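Local structure of alpha-1,3-glucanase (Streptomyces thermodiastaticus, 7C7D) at residues A[396-401]-A[420-425]; A[403-408]-A[428-433]. The protein hydrolyses the alpha-1,3-glucosidic linkages of alpha-1,3-glucan, as a thermostable catalytic unit of glycoside hydrolase family 87. One frame throughout, in Å; residues are numbered along the deposited sequence.

Overall arrangement
Contacts 1 and 2 are two faces of the same pair of successive turns in a right-handed parallel beta-helix, their centres about 9 Å apart. The chain passes through 396-401, turns into 403-408, comes back through 420-425 and turns again into 428-433, so the segments alternate and each contact stacks one turn on the next. Contact 1 belongs to the face that includes strands 397-399 and 415-423, between 365-372 and 449-458, contact 2 to the parallel sheet that holds strands 407-410 and 432-435. Between the two faces, Ile398 and Ile422 meet Ile407 and Ile432 inside the helix. Beyond contact 1 lies the N-terminal domain with its calcium ion.

Contact 1: residues A[396-401]-A[420-425]; sequences NTITQP and NLISDT
The carboxamides of Asn396 and Asn420 lie side by side, pointing the same way, their planes only 6° apart. Asn420 OD1 takes two donors: Asn396 ND2 at 3.0 Å, in the carbonyl plane, and Asn396 N at 2.9 Å, tilted from that plane by 32°. CG stands anti to the carbonyl carbon in both, starting them on the same side, and the equal chi2 of -77° leaves the amides nearly coplanar. The row carries on, Asn396 being held by Asn369 and Val366 of the preceding turn. At the other end the Gln400 amide passes over Asp424, with Gln400 NE2 3.4 Å from Asp424 CB. Their polar ends turn to other partners: Gln400 to Asn426, Ser85 and Ala87, Asp424 to Arg459, Arg90 and Gly89.

Between these ends the strands run parallel. Ile398 N donates to Leu421 O at 2.8 Å, and Ser423 N to Ile398 O. Ile398 and Ile422 lie side by side on the inner face, CD1 of the first 4.1 Å from CG1 of the second; Thr397, Leu421, Thr399 and Ser423 occupy the other. There one water joins Ile398 O to Ser423 OG, and a second joins Thr399 OG1 to Asp424 OD2. Like residues repeated at one position in successive turns, here a row of asparagines, amide bonded to amide, and a row of isoleucines, are a hallmark of the parallel beta-helix of pectate lyase-like proteins.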
loop_
_atom_site.group_PDB
_atom_site.type_symbol
_atom_site.label_atom_id
_atom_site.label_comp_id
_atom_site.label_asym_id
_atom_site.label_seq_id
_atom_site.Cartn_x
_atom_site.Cartn_y
_atom_site.Cartn_z
ATOM N N ASN A 396 4.051 0.099 -8.744
ATOM C CA ASN A 396 2.970 -0.318 -7.867
ATOM C C ASN A 396 1.946 0.798 -7.758
ATOM O O ASN A 396 2.246 1.969 -7.991
ATOM C CB ASN A 396 3.510 -0.662 -6.475
ATOM C CG ASN A 396 4.555 -1.747 -6.520
ATOM O OD1 ASN A 396 4.229 -2.930 -6.673
ATOM N ND2 ASN A 396 5.820 -1.361 -6.401
ATOM N N THR A 397 0.720 0.419 -7.404
ATOM C CA THR A 397 -0.351 1.366 -7.120
ATOM C C THR A 397 -0.755 1.196 -5.669
ATOM O O THR A 397 -1.093 0.082 -5.246
ATOM C CB THR A 397 -1.538 1.154 -8.058
ATOM O OG1 THR A 397 -1.110 1.455 -9.392
ATOM C CG2 THR A 397 -2.703 2.073 -7.698
ATOM N N ILE A 398 -0.709 2.299 -4.920
ATOM C CA ILE A 398 -0.933 2.303 -3.482
ATOM C C ILE A 398 -1.995 3.345 -3.179
ATOM O O ILE A 398 -1.920 4.478 -3.673
ATOM C CB ILE A 398 0.373 2.647 -2.738
ATOM C CG1 ILE A 398 1.400 1.522 -2.905
ATOM C CG2 ILE A 398 0.106 2.992 -1.275
ATOM C CD1 ILE A 398 2.822 1.947 -2.637
ATOM N N THR A 399 -2.970 2.978 -2.350
ATOM C CA THR A 399 -4.004 3.913 -1.951
ATOM C C THR A 399 -4.345 3.731 -0.478
ATOM O O THR A 399 -4.466 2.605 0.020
ATOM C CB THR A 399 -5.263 3.776 -2.822
ATOM O OG1 THR A 399 -6.341 4.498 -2.219
ATOM C CG2 THR A 399 -5.684 2.325 -3.016
ATOM N N GLN A 400 -4.465 4.848 0.211
ATOM C CA GLN A 400 -5.040 4.886 1.552
ATOM C C GLN A 400 -4.336 4.016 2.596
ATOM O O GLN A 400 -4.997 3.244 3.308
ATOM C CB GLN A 400 -6.547 4.612 1.496
ATOM C CG GLN A 400 -7.354 5.857 1.136
ATOM C CD GLN A 400 -7.322 6.929 2.226
ATOM O OE1 GLN A 400 -6.762 6.714 3.311
ATOM N NE2 GLN A 400 -7.936 8.082 1.953
ATOM N N PRO A 401 -3.024 4.157 2.791
ATOM C CA PRO A 401 -2.443 3.650 4.043
ATOM C C PRO A 401 -3.015 4.482 5.186
ATOM O O PRO A 401 -3.110 5.707 5.084
ATOM C CB PRO A 401 -0.939 3.879 3.854
ATOM C CG PRO A 401 -0.861 5.076 2.935
ATOM C CD PRO A 401 -2.059 4.972 2.017
ATOM N N ASN A 420 5.780 4.481 -9.328
ATOM C CA ASN A 420 4.657 4.138 -8.470
ATOM C C ASN A 420 3.610 5.242 -8.496
ATOM O O ASN A 420 3.923 6.422 -8.654
ATOM C CB ASN A 420 5.145 3.915 -7.040
ATOM C CG ASN A 420 6.180 2.808 -6.956
ATOM O OD1 ASN A 420 5.835 1.624 -7.006
ATOM N ND2 ASN A 420 7.453 3.181 -6.836
ATOM N N LEU A 421 2.352 4.836 -8.344
ATOM C CA LEU A 421 1.221 5.740 -8.188
ATOM C C LEU A 421 0.747 5.598 -6.753
ATOM O O LEU A 421 0.387 4.496 -6.327
ATOM C CB LEU A 421 0.096 5.364 -9.153
ATOM C CG LEU A 421 -1.216 6.130 -8.977
ATOM C CD1 LEU A 421 -1.010 7.638 -9.178
ATOM C CD2 LEU A 421 -2.292 5.598 -9.926
ATOM N N ILE A 422 0.795 6.691 -6.002
ATOM C CA ILE A 422 0.495 6.690 -4.576
ATOM C C ILE A 422 -0.518 7.789 -4.320
ATOM O O ILE A 422 -0.255 8.955 -4.634
ATOM C CB ILE A 422 1.763 6.918 -3.736
ATOM C CG1 ILE A 422 2.805 5.842 -4.059
ATOM C CG2 ILE A 422 1.420 6.963 -2.242
ATOM C CD1 ILE A 422 4.191 6.151 -3.551
ATOM N N SER A 423 -1.672 7.422 -3.748
ATOM C CA SER A 423 -2.757 8.371 -3.543
ATOM C C SER A 423 -3.295 8.280 -2.127
ATOM O O SER A 423 -3.418 7.184 -1.564
ATOM C CB SER A 423 -3.918 8.125 -4.510
ATOM O OG SER A 423 -3.470 8.064 -5.856
ATOM N N ASP A 424 -3.631 9.446 -1.573
ATOM C CA ASP A 424 -4.457 9.567 -0.370
ATOM C C ASP A 424 -3.771 8.969 0.864
ATOM O O ASP A 424 -4.172 7.925 1.385
ATOM C CB ASP A 424 -5.832 8.922 -0.585
ATOM C CG ASP A 424 -6.690 9.698 -1.553
ATOM O OD1 ASP A 424 -6.813 10.923 -1.375
ATOM O OD2 ASP A 424 -7.235 9.082 -2.497
ATOM N N THR A 425 -2.746 9.667 1.340
ATOM C CA THR A 425 -2.094 9.283 2.585
ATOM C C THR A 425 -2.562 10.163 3.745
ATOM O O THR A 425 -3.242 11.176 3.576
ATOM C CB THR A 425 -0.563 9.298 2.448
ATOM O OG1 THR A 425 -0.110 10.623 2.152
ATOM C CG2 THR A 425 -0.114 8.364 1.334
HETATM O O HOH W 1 -3.090 5.378 -6.152
HETATM O O HOH W 2 -7.075 6.650 -3.699
#

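Contact 2: residues A[403-408]-A[428-433]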
loop_
_atom_site.group_PDB
_atom_site.type_symbol
_atom_site.label_atom_id
_atom_site.label_comp_id
_atom_site.label_asym_id
_atom_site.label_seq_id
_atom_site.Cartn_x
_atom_site.Cartn_y
_atom_site.Cartn_z
ATOM N N LEU A 403 -2.096 5.252 8.212
ATOM C CA LEU A 403 -1.148 6.135 8.866
ATOM C C LEU A 403 0.204 5.861 8.217
ATOM O O LEU A 403 0.394 4.843 7.549
ATOM C CB LEU A 403 -1.136 5.908 10.383
ATOM C CG LEU A 403 -0.854 4.503 10.903
ATOM C CD1 LEU A 403 0.631 4.308 11.167
ATOM C CD2 LEU A 403 -1.669 4.218 12.168
ATOM N N ALA A 404 1.139 6.783 8.417
ATOM C CA ALA A 404 2.476 6.661 7.852
ATOM C C ALA A 404 2.460 6.740 6.323
ATOM O O ALA A 404 1.597 7.401 5.735
ATOM C CB ALA A 404 3.218 5.436 8.401
ATOM N N ASN A 405 3.424 6.113 5.670
ATOM C CA ASN A 405 3.770 6.495 4.308
ATOM C C ASN A 405 3.181 5.554 3.260
ATOM O O ASN A 405 2.836 4.405 3.535
ATOM C CB ASN A 405 5.293 6.515 4.178
ATOM C CG ASN A 405 5.943 7.357 5.252
ATOM O OD1 ASN A 405 5.921 8.577 5.188
ATOM N ND2 ASN A 405 6.509 6.706 6.260
ATOM N N GLY A 406 3.110 6.047 2.021
ATOM C CA GLY A 406 2.847 5.151 0.909
ATOM C C GLY A 406 4.014 4.209 0.688
ATOM O O GLY A 406 3.863 2.983 0.727
ATOM N N ILE A 407 5.192 4.781 0.463
ATOM C CA ILE A 407 6.450 4.051 0.392
ATOM C C ILE A 407 7.433 4.700 1.353
ATOM O O ILE A 407 7.610 5.923 1.330
ATOM C CB ILE A 407 7.033 4.037 -1.034
ATOM C CG1 ILE A 407 6.144 3.193 -1.945
ATOM C CG2 ILE A 407 8.479 3.546 -1.012
ATOM C CD1 ILE A 407 6.575 3.139 -3.407
ATOM N N ALA A 408 8.072 3.885 2.194
ATOM C CA ALA A 408 9.082 4.373 3.127
ATOM C C ALA A 408 10.361 3.577 2.945
ATOM O O ALA A 408 10.352 2.344 3.037
ATOM C CB ALA A 408 8.604 4.240 4.574
ATOM N N LEU A 428 1.054 11.098 9.944
ATOM C CA LEU A 428 2.279 10.425 10.368
ATOM C C LEU A 428 3.168 10.062 9.189
ATOM O O LEU A 428 4.255 9.522 9.411
ATOM C CB LEU A 428 2.085 9.210 11.299
ATOM C CG LEU A 428 1.251 9.483 12.556
ATOM C CD1 LEU A 428 1.105 8.220 13.390
ATOM C CD2 LEU A 428 1.863 10.597 13.386
ATOM N N GLY A 429 2.766 10.367 7.954
ATOM C CA GLY A 429 3.602 10.049 6.813
ATOM C C GLY A 429 3.472 10.966 5.617
ATOM O O GLY A 429 2.820 12.010 5.673
ATOM N N SER A 430 4.121 10.543 4.536
ATOM C CA SER A 430 4.230 11.207 3.247
ATOM C C SER A 430 3.830 10.199 2.173
ATOM O O SER A 430 3.694 9.000 2.436
ATOM C CB SER A 430 5.689 11.623 3.005
ATOM O OG SER A 430 6.090 12.637 3.910
ATOM N N GLY A 431 3.663 10.672 0.938
ATOM C CA GLY A 431 3.535 9.732 -0.167
ATOM C C GLY A 431 4.754 8.835 -0.284
ATOM O O GLY A 431 4.641 7.607 -0.312
ATOM N N ILE A 432 5.941 9.445 -0.354
ATOM C CA ILE A 432 7.220 8.747 -0.327
ATOM C C ILE A 432 8.092 9.387 0.744
ATOM O O ILE A 432 8.215 10.617 0.801
ATOM C CB ILE A 432 7.941 8.812 -1.689
ATOM C CG1 ILE A 432 7.168 8.028 -2.750
ATOM C CG2 ILE A 432 9.376 8.303 -1.571
ATOM C CD1 ILE A 432 7.672 8.234 -4.182
ATOM N N ALA A 433 8.716 8.554 1.580
ATOM C CA ALA A 433 9.708 9.003 2.545
ATOM C C ALA A 433 11.030 8.296 2.283
ATOM O O ALA A 433 11.075 7.063 2.205
ATOM C CB ALA A 433 9.241 8.709 3.971
HETATM O O HOH W 3 6.632 8.403 8.679
#
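Asn405 and Ser430 make the side-chain hydrogen bond of this contact: Ser430 N donates to Asn405 OD1 at 2.7 Å, approaching 27° off the carbonyl plane. Chi1 of -52° sets CG beside the backbone N of Asn405, and chi2 of -76° turns OD1 to Ser430 N; OD1 also receives Arg475 NH1. The methyl of Ala433 packs against the same amide oxygen, its CB 3.5 Å from Asn405 OD1. Asn405 ND2 is held by Asp377 and by a water that donates in turn to Leu428 O. The amide thus bridges to the loop before the second strand by one direct and one water-mediated link.

Backbone bonds take over further on. Gly406 N donates to Ser430 O and Ile407 N to Gly431 O, both at 3.0 Å, and Ala433 N continues the parallel pairing on Ile407 O at 2.9 Å.

Apolar contacts are spread along both segments. Ile407 CB lies 4.3 Å from Ile432 CG1, and Leu403 CB 4.4 Å from Leu428 CD1. The backbones pack closely at Ala404 and Gly429, where glycine has no side chain and Gly429 CA comes within 3.5 Å of Ala404 O.

Strand 407-410 is flanked by strands 379-382 and 432-435, and the latter by strand 474-477. Ile407 and Ile432 point into the helix, where both meet Ile422 of strand 415-423; Ile432 also reaches Leu457 of strand 449-458.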